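Local coordinates for protein SG7.AF (Anopheles freeborni, PDB 6XL7) that inhibits the alternative pathway of host complement as a mosquito salivary protein, acting on the activated C3 convertase C3bBb and leaving the classical pathway unaffected, at residues 3-8 and 43-48; 68-73 and 97-102; 9-14 and 60-65; 51-56 and 114-119. One frame throughout, in Å; residues are numbered along the deposited sequence.

Contact 1 of 4, residues 3-8 and 43-48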
loop_
_atom_site.group_PDB
_atom_site.type_symbol
_atom_site.label_atom_id
_atom_site.label_comp_id
_atom_site.label_asym_id
_atom_site.label_seq_id
_atom_site.Cartn_x
_atom_site.Cartn_y
_atom_site.Cartn_z
ATOM N N LYS A 3 -13.110 12.739 9.187
ATOM C CA LYS A 3 -12.629 13.453 8.001
ATOM C C LYS A 3 -11.233 13.007 7.594
ATOM O O LYS A 3 -10.918 12.965 6.397
ATOM C CB LYS A 3 -12.676 14.968 8.209
ATOM C CG LYS A 3 -11.685 15.492 9.243
ATOM C CD LYS A 3 -11.779 17.011 9.410
ATOM C CE LYS A 3 -11.060 17.738 8.296
ATOM N NZ LYS A 3 -11.134 19.216 8.479
ATOM N N HIS A 4 -10.389 12.648 8.562
ATOM C CA HIS A 4 -9.048 12.176 8.240
ATOM C C HIS A 4 -9.071 10.779 7.643
ATOM O O HIS A 4 -8.257 10.462 6.765
ATOM C CB HIS A 4 -8.167 12.217 9.485
ATOM C CG HIS A 4 -8.136 13.562 10.117
ATOM N ND1 HIS A 4 -8.906 13.885 11.212
ATOM C CD2 HIS A 4 -7.495 14.698 9.753
ATOM C CE1 HIS A 4 -8.709 15.154 11.522
ATOM N NE2 HIS A 4 -7.855 15.668 10.654
ATOM N N VAL A 5 -9.981 9.924 8.121
ATOM C CA VAL A 5 -10.181 8.625 7.489
ATOM C C VAL A 5 -10.561 8.813 6.028
ATOM O O VAL A 5 -9.994 8.170 5.135
ATOM C CB VAL A 5 -11.230 7.803 8.257
ATOM C CG1 VAL A 5 -11.504 6.488 7.522
ATOM C CG2 VAL A 5 -10.733 7.527 9.685
ATOM N N GLN A 6 -11.494 9.730 5.762
ATOM C CA GLN A 6 -11.922 9.953 4.383
ATOM C C GLN A 6 -10.780 10.477 3.519
ATOM O O GLN A 6 -10.604 10.018 2.384
ATOM C CB GLN A 6 -13.123 10.888 4.327
ATOM C CG GLN A 6 -13.698 10.983 2.904
ATOM C CD GLN A 6 -14.847 11.947 2.785
ATOM O OE1 GLN A 6 -14.953 12.688 1.805
ATOM N NE2 GLN A 6 -15.738 11.930 3.762
ATOM N N GLU A 7 -9.995 11.432 4.032
ATOM C CA GLU A 7 -8.884 11.964 3.246
ATOM C C GLU A 7 -7.839 10.885 2.989
ATOM O O GLU A 7 -7.276 10.788 1.890
ATOM C CB GLU A 7 -8.261 13.175 3.946
ATOM C CG GLU A 7 -7.139 13.793 3.097
ATOM C CD GLU A 7 -6.527 15.042 3.690
ATOM O OE1 GLU A 7 -6.879 15.416 4.829
ATOM O OE2 GLU A 7 -5.678 15.651 2.999
ATOM N N LEU A 8 -7.580 10.043 3.986
ATOM C CA LEU A 8 -6.654 8.943 3.795
ATOM C C LEU A 8 -7.185 7.951 2.763
ATOM O O LEU A 8 -6.430 7.459 1.913
ATOM C CB LEU A 8 -6.406 8.274 5.143
ATOM C CG LEU A 8 -5.416 7.120 5.146
ATOM C CD1 LEU A 8 -4.000 7.622 4.882
ATOM C CD2 LEU A 8 -5.492 6.417 6.486
ATOM N N LYS A 43 -6.765 3.437 11.456
ATOM C CA LYS A 43 -6.876 3.439 12.913
ATOM C C LYS A 43 -6.103 4.601 13.519
ATOM O O LYS A 43 -6.560 5.224 14.485
ATOM C CB LYS A 43 -6.326 2.136 13.489
ATOM C CG LYS A 43 -7.061 0.865 13.157
ATOM C CD LYS A 43 -6.437 -0.257 13.987
ATOM C CE LYS A 43 -6.895 -1.627 13.563
ATOM N NZ LYS A 43 -6.388 -2.675 14.494
ATOM N N LYS A 44 -4.931 4.906 12.966
ATOM C CA LYS A 44 -4.113 5.990 13.498
ATOM C C LYS A 44 -4.815 7.334 13.349
ATOM O O LYS A 44 -4.936 8.100 14.317
ATOM C CB LYS A 44 -2.771 5.994 12.771
ATOM C CG LYS A 44 -1.761 7.023 13.247
ATOM C CD LYS A 44 -0.432 6.777 12.526
ATOM C CE LYS A 44 0.645 7.801 12.876
ATOM N NZ LYS A 44 1.148 7.659 14.269
ATOM N N VAL A 45 -5.287 7.645 12.141
ATOM C CA VAL A 45 -5.836 8.975 11.897
ATOM C C VAL A 45 -7.210 9.151 12.507
ATOM O O VAL A 45 -7.635 10.291 12.727
ATOM C CB VAL A 45 -5.843 9.363 10.407
ATOM C CG1 VAL A 45 -4.466 9.164 9.792
ATOM C CG2 VAL A 45 -6.942 8.608 9.629
ATOM N N LEU A 46 -7.914 8.059 12.789
ATOM C CA LEU A 46 -9.188 8.177 13.479
ATOM C C LEU A 46 -9.040 8.958 14.780
ATOM O O LEU A 46 -9.947 9.708 15.152
ATOM C CB LEU A 46 -9.742 6.776 13.742
ATOM C CG LEU A 46 -11.180 6.624 14.202
ATOM C CD1 LEU A 46 -12.123 7.418 13.312
ATOM C CD2 LEU A 46 -11.519 5.145 14.184
ATOM N N ASN A 47 -7.886 8.822 15.457
ATOM C CA ASN A 47 -7.637 9.455 16.755
ATOM C C ASN A 47 -7.460 10.962 16.682
ATOM O O ASN A 47 -7.562 11.631 17.714
ATOM C CB ASN A 47 -6.353 8.901 17.392
ATOM C CG ASN A 47 -6.435 7.422 17.730
ATOM O OD1 ASN A 47 -7.027 7.039 18.742
ATOM N ND2 ASN A 47 -5.823 6.586 16.899
ATOM N N TYR A 48 -7.168 11.506 15.513
ATOM C CA TYR A 48 -6.776 12.904 15.425
ATOM C C TYR A 48 -7.955 13.802 15.768
ATOM O O TYR A 48 -9.102 13.495 15.429
ATOM C CB TYR A 48 -6.339 13.201 13.999
ATOM C CG TYR A 48 -5.060 12.521 13.569
ATOM C CD1 TYR A 48 -4.228 11.885 14.492
ATOM C CD2 TYR A 48 -4.680 12.533 12.238
ATOM C CE1 TYR A 48 -3.047 11.268 14.083
ATOM C CE2 TYR A 48 -3.509 11.937 11.829
ATOM C CZ TYR A 48 -2.706 11.302 12.749
ATOM O OH TYR A 48 -1.533 10.718 12.307
#
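Aromatic contact is made by His4 and Tyr48, whose rings meet edge-to-face: the Tyr48 edge, near its CD2, is directed at a face of the imidazole, with centroids 5.7 Å apart and planes at 76°. Tyr48 CB sits over that same face in a CH-pi contact, 4.1 Å from the centroid of the His4 ring, while the CG methylene of Lys3 lies against the opposite face. Both side chains carry CG anti to the carbonyl carbon (chi1 -55° for His4, -68° for Tyr48). Polar restraint on the imidazole comes from beyond the two segments, since NE2 is hydrogen-bonded to Val52 O and ND1 to the N of Ala1; with both ring nitrogens engaged, the rotation of the ring is well defined. The contact joins the first helix, 2-13, to the C-terminal end of helix 23-46 in a largely helical fold, within the Aegyptin C-terminal domain family. Apolar packing centres on Val45, whose CG2 occupies the crowded position between its own N and C and presses on the backbone of the first helix, 3.6 Å from Val5 N. Val5 CG2 reaches this same methyl at 3.9 Å and also touches Leu46 CD1, its side chain lying alongside that of Leu46. One turn further on, Leu8 CD2 approaches Val45 CG2 obliquely at 4.1 Å.

Contact 2 of 4, residues 68-73 and 97-102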
loop_
_atom_site.group_PDB
_atom_site.type_symbol
_atom_site.label_atom_id
_atom_site.label_comp_id
_atom_site.label_asym_id
_atom_site.label_seq_id
_atom_site.Cartn_x
_atom_site.Cartn_y
_atom_site.Cartn_z
ATOM N N ASP A 68 5.287 1.400 -6.711
ATOM C CA ASP A 68 6.558 0.776 -7.090
ATOM C C ASP A 68 6.750 -0.585 -6.423
ATOM O O ASP A 68 7.211 -1.542 -7.066
ATOM C CB ASP A 68 7.718 1.699 -6.719
ATOM C CG ASP A 68 7.697 3.008 -7.487
ATOM O OD1 ASP A 68 7.042 3.073 -8.551
ATOM O OD2 ASP A 68 8.370 3.966 -7.046
ATOM N N VAL A 69 6.427 -0.685 -5.137
ATOM C CA VAL A 69 6.536 -1.954 -4.420
ATOM C C VAL A 69 5.598 -2.993 -5.022
ATOM O O VAL A 69 5.968 -4.163 -5.194
ATOM C CB VAL A 69 6.292 -1.714 -2.915
ATOM C CG1 VAL A 69 5.965 -3.002 -2.183
ATOM C CG2 VAL A 69 7.513 -1.027 -2.305
ATOM N N LYS A 70 4.385 -2.579 -5.395
ATOM C CA LYS A 70 3.426 -3.505 -5.981
ATOM C C LYS A 70 3.845 -3.940 -7.384
ATOM O O LYS A 70 3.711 -5.121 -7.728
ATOM C CB LYS A 70 2.037 -2.867 -5.974
ATOM C CG LYS A 70 0.973 -3.735 -6.608
ATOM C CD LYS A 70 -0.410 -3.342 -6.128
ATOM C CE LYS A 70 -0.777 -1.925 -6.560
ATOM N NZ LYS A 70 -0.828 -1.800 -8.045
ATOM N N GLU A 71 4.377 -3.026 -8.207
ATOM C CA GLU A 71 4.887 -3.447 -9.512
ATOM C C GLU A 71 6.018 -4.454 -9.354
ATOM O O GLU A 71 6.153 -5.385 -10.162
ATOM C CB GLU A 71 5.349 -2.247 -10.341
ATOM C CG GLU A 71 4.214 -1.437 -10.972
ATOM C CD GLU A 71 3.222 -2.306 -11.731
ATOM O OE1 GLU A 71 3.595 -2.875 -12.776
ATOM O OE2 GLU A 71 2.066 -2.390 -11.275
ATOM N N THR A 72 6.839 -4.288 -8.313
ATOM C CA THR A 72 7.934 -5.222 -8.071
ATOM C C THR A 72 7.393 -6.600 -7.706
ATOM O O THR A 72 7.887 -7.619 -8.208
ATOM C CB THR A 72 8.844 -4.658 -6.974
ATOM O OG1 THR A 72 9.390 -3.406 -7.400
ATOM C CG2 THR A 72 9.995 -5.602 -6.682
ATOM N N PHE A 73 6.370 -6.647 -6.848
ATOM C CA PHE A 73 5.686 -7.896 -6.528
ATOM C C PHE A 73 5.127 -8.543 -7.787
ATOM O O PHE A 73 5.316 -9.747 -8.016
ATOM C CB PHE A 73 4.576 -7.572 -5.533
ATOM C CG PHE A 73 3.780 -8.757 -5.070
ATOM C CD1 PHE A 73 4.370 -9.988 -4.808
ATOM C CD2 PHE A 73 2.413 -8.617 -4.841
ATOM C CE1 PHE A 73 3.605 -11.064 -4.353
ATOM C CE2 PHE A 73 1.661 -9.677 -4.382
ATOM C CZ PHE A 73 2.255 -10.900 -4.139
ATOM N N PRO A 97 6.555 -12.432 0.687
ATOM C CA PRO A 97 7.093 -11.904 1.957
ATOM C C PRO A 97 7.825 -10.582 1.804
ATOM O O PRO A 97 7.672 -9.684 2.647
ATOM C CB PRO A 97 7.996 -13.041 2.460
ATOM C CG PRO A 97 7.378 -14.290 1.841
ATOM C CD PRO A 97 6.937 -13.847 0.482
ATOM N N SER A 98 8.609 -10.419 0.741
ATOM C CA SER A 98 9.305 -9.147 0.565
ATOM C C SER A 98 8.344 -8.023 0.207
ATOM O O SER A 98 8.579 -6.867 0.585
ATOM C CB SER A 98 10.444 -9.267 -0.446
ATOM O OG SER A 98 9.985 -9.653 -1.716
ATOM N N TYR A 99 7.249 -8.344 -0.485
ATOM C CA TYR A 99 6.196 -7.364 -0.739
ATOM C C TYR A 99 5.612 -6.858 0.573
ATOM O O TYR A 99 5.527 -5.646 0.807
ATOM C CB TYR A 99 5.114 -8.035 -1.589
ATOM C CG TYR A 99 3.871 -7.221 -1.851
ATOM C CD1 TYR A 99 3.943 -6.005 -2.521
ATOM C CD2 TYR A 99 2.615 -7.702 -1.464
ATOM C CE1 TYR A 99 2.791 -5.269 -2.786
ATOM C CE2 TYR A 99 1.468 -6.978 -1.715
ATOM C CZ TYR A 99 1.563 -5.765 -2.377
ATOM O OH TYR A 99 0.440 -5.005 -2.662
ATOM N N LEU A 100 5.204 -7.776 1.445
ATOM C CA LEU A 100 4.588 -7.378 2.708
ATOM C C LEU A 100 5.558 -6.581 3.575
ATOM O O LEU A 100 5.174 -5.562 4.167
ATOM C CB LEU A 100 4.100 -8.618 3.449
ATOM C CG LEU A 100 3.012 -9.413 2.724
ATOM C CD1 LEU A 100 2.636 -10.637 3.525
ATOM C CD2 LEU A 100 1.782 -8.549 2.466
ATOM N N THR A 101 6.816 -7.025 3.664
ATOM C CA THR A 101 7.826 -6.288 4.423
ATOM C C THR A 101 8.019 -4.880 3.870
ATOM O O THR A 101 8.119 -3.912 4.638
ATOM C CB THR A 101 9.150 -7.050 4.410
ATOM O OG1 THR A 101 8.981 -8.318 5.057
ATOM C CG2 THR A 101 10.237 -6.261 5.117
ATOM N N ALA A 102 8.057 -4.739 2.545
ATOM C CA ALA A 102 8.258 -3.420 1.957
ATOM C C ALA A 102 7.067 -2.512 2.246
ATOM O O ALA A 102 7.246 -1.313 2.506
ATOM C CB ALA A 102 8.511 -3.551 0.454
#
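The rings of Phe73 and Tyr99 form an offset stack, centroids 4.2 Å apart and planes at 13°. Phe73 CD2 lies over the centre of one Tyr99 face, whereas Tyr99 CD2 lies toward the rim of the Phe73 ring, and Tyr99 CB adds a CH-pi contact over that Phe73 face. Val69 CG1 and Lys70 CA approach the Tyr99 ring obliquely, Val69 CG1 coming within 3.6 Å of Tyr99 CD1. Both aromatic side chains hold CG anti to the backbone N, which sends them across the interface. Here helices 56-77 and 89-113 pack as an antiparallel pair, their local axes 9.6 Å apart at 176°. Ala102 CB fits against Val69 CG1 at 3.7 Å. The aliphatic part of Lys70 runs alongside Tyr99, CD 3.9 Å from Tyr99 OH, before bending away so that NZ bonds to Asp16 O. The buried Tyr99 hydroxyl is satisfied by Ala29 O of helix 23-46.

Contact 3 of 4, residues 9-14 and 60-65. With SO4 (sulfate ion), chain B.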
loop_
_atom_site.group_PDB
_atom_site.type_symbol
_atom_site.label_atom_id
_atom_site.label_comp_id
_atom_site.label_asym_id
_atom_site.label_seq_id
_atom_site.Cartn_x
_atom_site.Cartn_y
_atom_site.Cartn_z
ATOM N N LEU A 9 -8.479 7.634 2.817
ATOM C CA LEU A 9 -9.033 6.693 1.845
ATOM C C LEU A 9 -9.080 7.287 0.441
ATOM O O LEU A 9 -8.948 6.548 -0.544
ATOM C CB LEU A 9 -10.399 6.185 2.308
ATOM C CG LEU A 9 -10.248 5.319 3.565
ATOM C CD1 LEU A 9 -11.591 4.949 4.134
ATOM C CD2 LEU A 9 -9.438 4.059 3.265
ATOM N N LYS A 10 -9.241 8.606 0.327
ATOM C CA LYS A 10 -9.091 9.258 -0.969
ATOM C C LYS A 10 -7.717 8.964 -1.555
ATOM O O LYS A 10 -7.588 8.657 -2.750
ATOM C CB LYS A 10 -9.297 10.760 -0.796
ATOM C CG LYS A 10 -8.955 11.596 -2.020
ATOM C CD LYS A 10 -9.229 13.057 -1.722
ATOM C CE LYS A 10 -8.778 13.960 -2.851
ATOM N NZ LYS A 10 -8.862 15.392 -2.456
ATOM N N THR A 11 -6.689 9.003 -0.713
ATOM C CA THR A 11 -5.340 8.669 -1.154
ATOM C C THR A 11 -5.225 7.194 -1.531
ATOM O O THR A 11 -4.573 6.852 -2.525
ATOM C CB THR A 11 -4.344 9.079 -0.066
ATOM O OG1 THR A 11 -4.154 10.498 -0.129
ATOM C CG2 THR A 11 -2.999 8.403 -0.247
ATOM N N PHE A 12 -5.857 6.294 -0.766
ATOM C CA PHE A 12 -5.800 4.879 -1.122
ATOM C C PHE A 12 -6.481 4.603 -2.455
ATOM O O PHE A 12 -6.047 3.711 -3.197
ATOM C CB PHE A 12 -6.383 3.991 -0.010
ATOM C CG PHE A 12 -5.405 3.677 1.086
ATOM C CD1 PHE A 12 -4.500 2.639 0.938
ATOM C CD2 PHE A 12 -5.366 4.432 2.245
ATOM C CE1 PHE A 12 -3.575 2.365 1.929
ATOM C CE2 PHE A 12 -4.446 4.153 3.251
ATOM C CZ PHE A 12 -3.542 3.126 3.084
ATOM N N ARG A 13 -7.540 5.353 -2.782
ATOM C CA ARG A 13 -8.178 5.212 -4.088
ATOM C C ARG A 13 -7.182 5.435 -5.218
ATOM O O ARG A 13 -7.329 4.856 -6.300
ATOM C CB ARG A 13 -9.365 6.176 -4.191
ATOM C CG ARG A 13 -10.005 6.230 -5.566
ATOM C CD ARG A 13 -11.324 6.989 -5.550
ATOM N NE ARG A 13 -11.245 8.297 -4.905
ATOM C CZ ARG A 13 -10.748 9.387 -5.484
ATOM N NH1 ARG A 13 -10.245 9.312 -6.716
ATOM N NH2 ARG A 13 -10.738 10.541 -4.829
ATOM N N ARG A 14 -6.147 6.242 -4.979
ATOM C CA ARG A 14 -5.137 6.506 -5.994
ATOM C C ARG A 14 -4.130 5.368 -6.145
ATOM O O ARG A 14 -3.346 5.385 -7.101
ATOM C CB ARG A 14 -4.453 7.853 -5.714
ATOM C CG ARG A 14 -5.364 9.059 -5.975
ATOM C CD ARG A 14 -5.063 10.249 -5.058
ATOM N NE ARG A 14 -5.852 11.431 -5.400
ATOM C CZ ARG A 14 -5.818 12.576 -4.724
ATOM N NH1 ARG A 14 -6.564 13.601 -5.115
ATOM N NH2 ARG A 14 -5.041 12.698 -3.656
ATOM N N ASP A 60 1.107 11.704 -0.878
ATOM C CA ASP A 60 1.504 11.475 -2.265
ATOM C C ASP A 60 2.668 10.494 -2.353
ATOM O O ASP A 60 2.695 9.628 -3.238
ATOM C CB ASP A 60 1.914 12.799 -2.909
ATOM C CG ASP A 60 0.736 13.726 -3.181
ATOM O OD1 ASP A 60 -0.429 13.293 -3.052
ATOM O OD2 ASP A 60 0.982 14.907 -3.530
ATOM N N ARG A 61 3.639 10.617 -1.441
ATOM C CA ARG A 61 4.768 9.689 -1.425
ATOM C C ARG A 61 4.319 8.278 -1.095
ATOM O O ARG A 61 4.883 7.308 -1.617
ATOM C CB ARG A 61 5.837 10.135 -0.429
ATOM C CG ARG A 61 6.616 11.344 -0.860
ATOM C CD ARG A 61 7.866 11.531 -0.013
ATOM N NE ARG A 61 7.550 11.762 1.394
ATOM C CZ ARG A 61 7.340 12.961 1.927
ATOM N NH1 ARG A 61 7.410 14.049 1.169
ATOM N NH2 ARG A 61 7.062 13.075 3.221
ATOM N N MET A 62 3.326 8.125 -0.220
ATOM C CA MET A 62 2.828 6.783 0.040
ATOM C C MET A 62 2.297 6.145 -1.232
ATOM O O MET A 62 2.546 4.963 -1.492
ATOM C CB MET A 62 1.735 6.817 1.100
ATOM C CG MET A 62 1.296 5.422 1.484
ATOM S SD MET A 62 -0.135 5.332 2.564
ATOM C CE MET A 62 -1.447 5.652 1.395
ATOM N N VAL A 63 1.582 6.915 -2.051
ATOM C CA VAL A 63 1.007 6.367 -3.277
ATOM C C VAL A 63 2.103 5.875 -4.217
ATOM O O VAL A 63 2.046 4.747 -4.718
ATOM C CB VAL A 63 0.094 7.405 -3.953
ATOM C CG1 VAL A 63 -0.362 6.923 -5.312
ATOM C CG2 VAL A 63 -1.101 7.712 -3.059
ATOM N N THR A 64 3.111 6.711 -4.486
ATOM C CA THR A 64 4.140 6.293 -5.440
ATOM C C THR A 64 4.956 5.133 -4.891
ATOM O O THR A 64 5.271 4.195 -5.631
ATOM C CB THR A 64 5.047 7.456 -5.842
ATOM O OG1 THR A 64 5.738 7.949 -4.689
ATOM C CG2 THR A 64 4.250 8.581 -6.489
ATOM N N LYS A 65 5.277 5.157 -3.595
ATOM C CA LYS A 65 6.058 4.071 -3.014
ATOM C C LYS A 65 5.311 2.750 -3.107
ATOM O O LYS A 65 5.892 1.722 -3.478
ATOM C CB LYS A 65 6.428 4.380 -1.563
ATOM C CG LYS A 65 7.482 5.467 -1.405
ATOM C CD LYS A 65 7.689 5.811 0.067
ATOM C CE LYS A 65 8.830 6.800 0.240
ATOM N NZ LYS A 65 9.086 7.117 1.678
HETATM S S SO4 B . -9.234 12.945 -7.336
HETATM O O1 SO4 B . -10.237 13.296 -8.339
HETATM O O2 SO4 B . -8.159 13.932 -7.363
HETATM O O3 SO4 B . -8.681 11.628 -7.632
HETATM O O4 SO4 B . -9.859 12.941 -6.014
#
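Met62 and Phe12 cross at about a right angle, the methionine ending over one face of the ring. Its chain leaves the backbone with CG anti to N and stays extended until its last torsion, where it bends and brings CE 3.8 Å from the centroid of the Phe12 ring, 17° off the normal. This is a CH-pi contact; SD stands farther out, oblique to the Phe12 ring, and completes a Met-aromatic pair. CE also meets Thr11 CG2 at 3.6 Å. The Thr11 methyl, anti to its backbone N, crosses obliquely to Val63 as well, and its approach to Val63 CG2 is tight at 3.5 Å. Helices 2-13 and 56-77 run roughly parallel here, their local axes 9.7 Å apart and crossing at -31°, and these apolar side chains meet between them. Met62 continues to Ile106 and Thr110 of helix 89-113 and to Leu41 of helix 23-46, so it lies where four helices converge. At the margin, Arg14 O faces Val63 CG1, and in the conformer described the exposed Arg14 guanidinium reaches a sulfate probably taken from the crystallisation liquor. Arg14 NH1 donates to sulfate O2 at 2.8 Å. Arg13 grips the same ion edge-on with two N-H groups, NH1 to O3 and NH2 to O4, the latter nearly straight at 174°.

Contact 4 of 4, residues 51-56 and 114-119. With SO4 (sulfate ion), chain E.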
loop_
_atom_site.group_PDB
_atom_site.type_symbol
_atom_site.label_atom_id
_atom_site.label_comp_id
_atom_site.label_asym_id
_atom_site.label_seq_id
_atom_site.Cartn_x
_atom_site.Cartn_y
_atom_site.Cartn_z
ATOM N N ASP A 51 -9.410 19.152 13.739
ATOM C CA ASP A 51 -8.737 20.099 12.853
ATOM C C ASP A 51 -7.255 19.798 12.615
ATOM O O ASP A 51 -6.520 20.664 12.125
ATOM C CB ASP A 51 -8.983 21.536 13.308
ATOM C CG ASP A 51 -10.417 21.961 13.081
ATOM O OD1 ASP A 51 -10.717 22.467 11.976
ATOM O OD2 ASP A 51 -11.255 21.743 13.981
ATOM N N VAL A 52 -6.807 18.578 12.913
ATOM C CA VAL A 52 -5.482 18.161 12.465
ATOM C C VAL A 52 -5.401 18.276 10.947
ATOM O O VAL A 52 -6.362 17.965 10.227
ATOM C CB VAL A 52 -5.190 16.724 12.930
ATOM C CG1 VAL A 52 -3.917 16.206 12.281
ATOM C CG2 VAL A 52 -5.055 16.666 14.443
ATOM N N LYS A 53 -4.251 18.736 10.452
ATOM C CA LYS A 53 -3.984 18.804 9.019
ATOM C C LYS A 53 -3.044 17.671 8.620
ATOM O O LYS A 53 -2.014 17.452 9.269
ATOM C CB LYS A 53 -3.364 20.149 8.637
ATOM C CG LYS A 53 -3.163 20.331 7.131
ATOM C CD LYS A 53 -2.520 21.673 6.807
ATOM C CE LYS A 53 -2.228 21.787 5.322
ATOM N NZ LYS A 53 -3.459 21.580 4.508
ATOM N N LEU A 54 -3.410 16.937 7.571
ATOM C CA LEU A 54 -2.542 15.902 7.022
ATOM C C LEU A 54 -1.596 16.503 5.990
ATOM O O LEU A 54 -1.942 17.446 5.276
ATOM C CB LEU A 54 -3.362 14.792 6.353
ATOM C CG LEU A 54 -4.398 14.085 7.233
ATOM C CD1 LEU A 54 -4.982 12.882 6.486
ATOM C CD2 LEU A 54 -3.804 13.651 8.566
ATOM N N SER A 55 -0.404 15.920 5.899
ATOM C CA SER A 55 0.590 16.337 4.916
ATOM C C SER A 55 0.279 15.724 3.553
ATOM O O SER A 55 0.372 14.503 3.374
ATOM C CB SER A 55 1.975 15.898 5.378
ATOM O OG SER A 55 2.920 16.008 4.321
ATOM N N LYS A 56 -0.029 16.580 2.577
ATOM C CA LYS A 56 -0.298 16.094 1.225
ATOM C C LYS A 56 0.941 15.466 0.600
ATOM O O LYS A 56 0.835 14.461 -0.112
ATOM C CB LYS A 56 -0.855 17.220 0.353
ATOM C CG LYS A 56 -2.289 17.594 0.712
ATOM C CD LYS A 56 -2.897 18.547 -0.304
ATOM C CE LYS A 56 -4.271 19.015 0.143
ATOM N NZ LYS A 56 -4.208 19.663 1.482
ATOM N N LEU A 114 2.818 11.960 8.574
ATOM C CA LEU A 114 1.400 12.079 8.245
ATOM C C LEU A 114 0.823 13.447 8.604
ATOM O O LEU A 114 0.034 14.006 7.834
ATOM C CB LEU A 114 0.604 10.976 8.937
ATOM C CG LEU A 114 -0.019 9.888 8.070
ATOM C CD1 LEU A 114 -0.895 9.008 8.945
ATOM C CD2 LEU A 114 -0.811 10.482 6.915
ATOM N N THR A 115 1.182 13.997 9.762
ATOM C CA THR A 115 0.588 15.257 10.203
ATOM C C THR A 115 1.536 16.432 9.980
ATOM O O THR A 115 2.762 16.285 9.931
ATOM C CB THR A 115 0.160 15.198 11.676
ATOM O OG1 THR A 115 1.310 15.029 12.510
ATOM C CG2 THR A 115 -0.804 14.054 11.904
ATOM N N THR A 116 0.942 17.617 9.867
ATOM C CA THR A 116 1.691 18.850 9.657
ATOM C C THR A 116 1.020 19.975 10.443
ATOM O O THR A 116 0.041 19.755 11.156
ATOM C CB THR A 116 1.838 19.136 8.157
ATOM O OG1 THR A 116 2.767 20.204 7.965
ATOM C CG2 THR A 116 0.501 19.492 7.521
ATOM N N ARG A 117 1.553 21.193 10.337
ATOM C CA ARG A 117 0.975 22.325 11.043
ATOM C C ARG A 117 -0.200 22.904 10.271
ATOM O O ARG A 117 -0.320 22.747 9.057
ATOM C CB ARG A 117 1.960 23.487 11.133
ATOM C CG ARG A 117 3.301 23.204 11.687
ATOM C CD ARG A 117 4.109 24.479 11.580
ATOM N NE ARG A 117 5.379 24.377 12.272
ATOM C CZ ARG A 117 6.222 25.390 12.407
ATOM N NH1 ARG A 117 5.904 26.580 11.913
ATOM N NH2 ARG A 117 7.364 25.223 13.058
ATOM N N LEU A 118 -1.035 23.645 10.988
ATOM C CA LEU A 118 -2.016 24.487 10.323
ATOM C C LEU A 118 -1.333 25.664 9.639
ATOM O O LEU A 118 -0.247 26.100 10.034
ATOM C CB LEU A 118 -3.018 25.032 11.339
ATOM C CG LEU A 118 -3.913 23.977 11.983
ATOM C CD1 LEU A 118 -5.052 24.629 12.751
ATOM C CD2 LEU A 118 -4.455 23.024 10.924
ATOM N N LYS A 119 -1.982 26.172 8.595
ATOM C CA LYS A 119 -1.668 27.493 8.057
ATOM C C LYS A 119 -2.773 27.988 7.128
ATOM O O LYS A 119 -3.621 28.782 7.532
ATOM C CB LYS A 119 -0.324 27.513 7.330
ATOM C CG LYS A 119 0.185 28.927 7.121
ATOM C CD LYS A 119 1.503 28.977 6.371
ATOM C CE LYS A 119 1.999 30.412 6.292
ATOM N NZ LYS A 119 2.128 31.016 7.651
HETATM S S SO4 E . 2.679 19.471 3.158
HETATM O O1 SO4 E . 3.508 20.600 2.743
HETATM O O2 SO4 E . 3.430 18.650 4.106
HETATM O O3 SO4 E . 1.472 19.971 3.804
HETATM O O4 SO4 E . 2.309 18.693 1.978
HETATM O O HOH W 1 -2.294 19.626 12.401
#
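A short, irregular antiparallel pairing of residues 53-54 with 115-116 brings the C-terminal tail against the segment that leads into helix 56-77. Thr116 N donates to Lys53 O (3.0 Å) in the carbonyl plane, and Ser55 N donates to Leu114 O (2.8 Å) at 170°, from above that carbonyl's plane. Between these bonds Leu54 and Thr115 form a non-hydrogen-bonded pair with diverging side chains. A water bridges Lys53 N and Thr116 O. The Lys53 chain lies alongside Thr116, its CG 3.8 Å from Thr116 CG2, and its CD passes 3.3 Å from Arg117 O; Leu118 CD2 packs on Lys53 CB. Ser55 is the N-cap of helix 56-77: its OG bonds to Cys58 N and also donates, at 2.7 Å, to O2 of a sulfate, probably from the crystallisation liquor, that Thr57 N also binds. Cys58 is disulfide-linked to Cys113, next to Leu114, and Leu54 packs on His4 and Glu7 of helix 2-13 and on Tyr48 in the loop following helix 23-46.

Contacts 2 and 3 are buried and share helix 56-77, while contact 1 is partly buried and contact 4 lies on the surface, its centre about 21 Å from that of the chain. Helix 2-13 serves both contact 1 and contact 3, packing first on the end of helix 23-46 and then on helix 56-77. Side-chain packing dominates these three helical contacts, with aromatic rings used edge-to-face, stacked or beneath a methionine methyl; contact 4 instead relies on main-chain hydrogen bonds and a water. Contacts 1 and 4 touch directly, through His4 NE2 and Val52 O and through Tyr48 against Thr115, whereas contact 2 lies on the opposite side of the chain's centre from both.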